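Local coordinates for transcriptional regulator ComR (PDB 6HU8), which probably binds DNA through a helix-turn-helix domain and regulates competence in response to a signalling peptide, as a streptococcal member of the RNPP family, at residues 80-85 / 159-164. Numbering follows the deposited sequence.
Sequences EMKNRL and STNDLL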
loop_
_atom_site.group_PDB
_atom_site.type_symbol
_atom_site.label_atom_id
_atom_site.label_comp_id
_atom_site.label_asym_id
_atom_site.label_seq_id
_atom_site.Cartn_x
_atom_site.Cartn_y
_atom_site.Cartn_z
ATOM N N GLU A 80 9.351 10.642 -10.213
ATOM C CA GLU A 80 10.052 11.474 -9.236
ATOM C C GLU A 80 9.075 12.060 -8.231
ATOM O O GLU A 80 9.348 12.082 -7.029
ATOM C CB GLU A 80 10.822 12.606 -9.929
ATOM C CG GLU A 80 11.967 12.133 -10.806
ATOM C CD GLU A 80 12.487 13.230 -11.734
ATOM O OE1 GLU A 80 12.324 14.426 -11.394
ATOM O OE2 GLU A 80 13.037 12.897 -12.807
ATOM N N MET A 81 7.934 12.533 -8.724
ATOM C CA MET A 81 6.926 13.123 -7.847
ATOM C C MET A 81 6.219 12.068 -7.002
ATOM O O MET A 81 5.894 12.318 -5.836
ATOM C CB MET A 81 5.905 13.911 -8.659
ATOM C CG MET A 81 6.504 15.109 -9.367
ATOM S SD MET A 81 5.301 15.977 -10.382
ATOM C CE MET A 81 4.179 16.598 -9.136
ATOM N N LYS A 82 5.984 10.892 -7.580
ATOM C CA LYS A 82 5.447 9.770 -6.811
ATOM C C LYS A 82 6.421 9.382 -5.709
ATOM O O LYS A 82 6.024 9.167 -4.556
ATOM C CB LYS A 82 5.154 8.562 -7.707
ATOM C CG LYS A 82 4.561 7.348 -6.970
ATOM C CD LYS A 82 4.401 6.133 -7.924
ATOM C CE LYS A 82 3.853 4.883 -7.211
ATOM N NZ LYS A 82 3.828 3.669 -8.108
ATOM N N ASN A 83 7.698 9.305 -6.059
ATOM C CA ASN A 83 8.718 8.978 -5.069
ATOM C C ASN A 83 8.737 9.999 -3.931
ATOM O O ASN A 83 8.721 9.621 -2.763
ATOM C CB ASN A 83 10.100 8.881 -5.733
ATOM C CG ASN A 83 11.175 8.347 -4.787
ATOM O OD1 ASN A 83 11.111 7.203 -4.344
ATOM N ND2 ASN A 83 12.181 9.170 -4.496
ATOM N N ARG A 84 8.751 11.288 -4.265
ATOM C CA ARG A 84 8.734 12.333 -3.237
ATOM C C ARG A 84 7.486 12.238 -2.357
ATOM O O ARG A 84 7.576 12.339 -1.127
ATOM C CB ARG A 84 8.818 13.725 -3.872
ATOM C CG ARG A 84 10.212 14.105 -4.353
ATOM C CD ARG A 84 10.222 15.476 -5.021
ATOM N NE ARG A 84 11.063 15.478 -6.216
ATOM C CZ ARG A 84 10.632 15.813 -7.428
ATOM N NH1 ARG A 84 11.455 15.777 -8.472
ATOM N NH2 ARG A 84 9.370 16.185 -7.599
ATOM N N LEU A 85 6.336 12.037 -3.000
ATOM C CA LEU A 85 5.043 11.876 -2.321
ATOM C C LEU A 85 5.025 10.746 -1.283
ATOM O O LEU A 85 4.608 10.944 -0.142
ATOM C CB LEU A 85 3.934 11.629 -3.368
ATOM C CG LEU A 85 2.634 10.985 -2.867
ATOM C CD1 LEU A 85 1.953 11.881 -1.853
ATOM C CD2 LEU A 85 1.659 10.639 -4.009
ATOM N N SER A 159 5.662 -5.249 -4.741
ATOM C CA SER A 159 6.154 -3.953 -5.177
ATOM C C SER A 159 5.625 -2.860 -4.258
ATOM O O SER A 159 4.802 -3.119 -3.379
ATOM C CB SER A 159 5.710 -3.662 -6.610
ATOM O OG SER A 159 4.282 -3.616 -6.678
ATOM N N THR A 160 6.050 -1.628 -4.504
ATOM C CA THR A 160 5.531 -0.505 -3.738
ATOM C C THR A 160 4.032 -0.383 -3.953
ATOM O O THR A 160 3.288 -0.264 -2.973
ATOM C CB THR A 160 6.224 0.819 -4.100
ATOM O OG1 THR A 160 7.629 0.678 -3.902
ATOM C CG2 THR A 160 5.721 1.941 -3.199
ATOM N N ASN A 161 3.568 -0.452 -5.207
ATOM C CA ASN A 161 2.123 -0.424 -5.446
ATOM C C ASN A 161 1.411 -1.566 -4.716
ATOM O O ASN A 161 0.331 -1.362 -4.150
ATOM C CB ASN A 161 1.773 -0.498 -6.950
ATOM C CG ASN A 161 2.123 0.769 -7.695
ATOM O OD1 ASN A 161 2.352 1.820 -7.093
ATOM N ND2 ASN A 161 2.159 0.679 -9.019
ATOM N N ASP A 162 1.998 -2.762 -4.740
ATOM C CA ASP A 162 1.419 -3.902 -4.008
ATOM C C ASP A 162 1.269 -3.587 -2.516
ATOM O O ASP A 162 0.229 -3.875 -1.898
ATOM C CB ASP A 162 2.283 -5.159 -4.153
ATOM C CG ASP A 162 2.304 -5.706 -5.562
ATOM O OD1 ASP A 162 1.371 -5.410 -6.343
ATOM O OD2 ASP A 162 3.264 -6.448 -5.877
ATOM N N LEU A 163 2.325 -3.007 -1.942
ATOM C CA LEU A 163 2.336 -2.642 -0.525
ATOM C C LEU A 163 1.246 -1.638 -0.215
ATOM O O LEU A 163 0.663 -1.669 0.869
ATOM C CB LEU A 163 3.696 -2.077 -0.112
ATOM C CG LEU A 163 4.840 -3.090 -0.067
ATOM C CD1 LEU A 163 6.084 -2.407 0.435
ATOM C CD2 LEU A 163 4.504 -4.283 0.811
ATOM N N LEU A 164 0.944 -0.762 -1.167
ATOM C CA LEU A 164 -0.095 0.230 -0.933
ATOM C C LEU A 164 -1.496 -0.391 -1.053
ATOM O O LEU A 164 -2.403 -0.013 -0.319
ATOM C CB LEU A 164 0.078 1.417 -1.883
ATOM C CG LEU A 164 1.341 2.233 -1.555
ATOM C CD1 LEU A 164 1.593 3.320 -2.585
ATOM C CD2 LEU A 164 1.261 2.839 -0.176
#
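Lys82 reaches from helix 76-87 to Asn161 in the first turn of helix 160-173, and a single hydrogen bond, NZ to OD1 at 2.6 Å, joins the two segments. The lysine points at its partner from the start: with CG anti to the backbone N (chi1 -179°) and the chain extended beyond CG, the ammonium group is carried to the carbonyl oxygen of Asn161. NZ meets this oxygen at a C=O...N angle of 122°, tilted 21° from the carbonyl plane. Glu119 ties the pair together, pairing through OE1 with Lys82 NZ in a salt bridge and through OE2 with Asn161 ND2 in a hydrogen bond; with OD1 held by Lys82 and ND2 by Glu119, the amide has a partner at each end, which should fix its rotation.

Side-chain capping closes the N-terminal end of helix 160-173. Ser159 is the N-cap, and its OG accepts from Asp162 N at 3.1 Å, while Ser159 N donates to Asp162 OD2 at 2.9 Å, completing a capping box.

Thr160 and Leu164 rest on Ile86, the next residue of helix 76-87. With Glu119, the Lys82-Asn161 link joins helices 76-87, 117-131 and 160-173 within the ComR tetratricopeptide region.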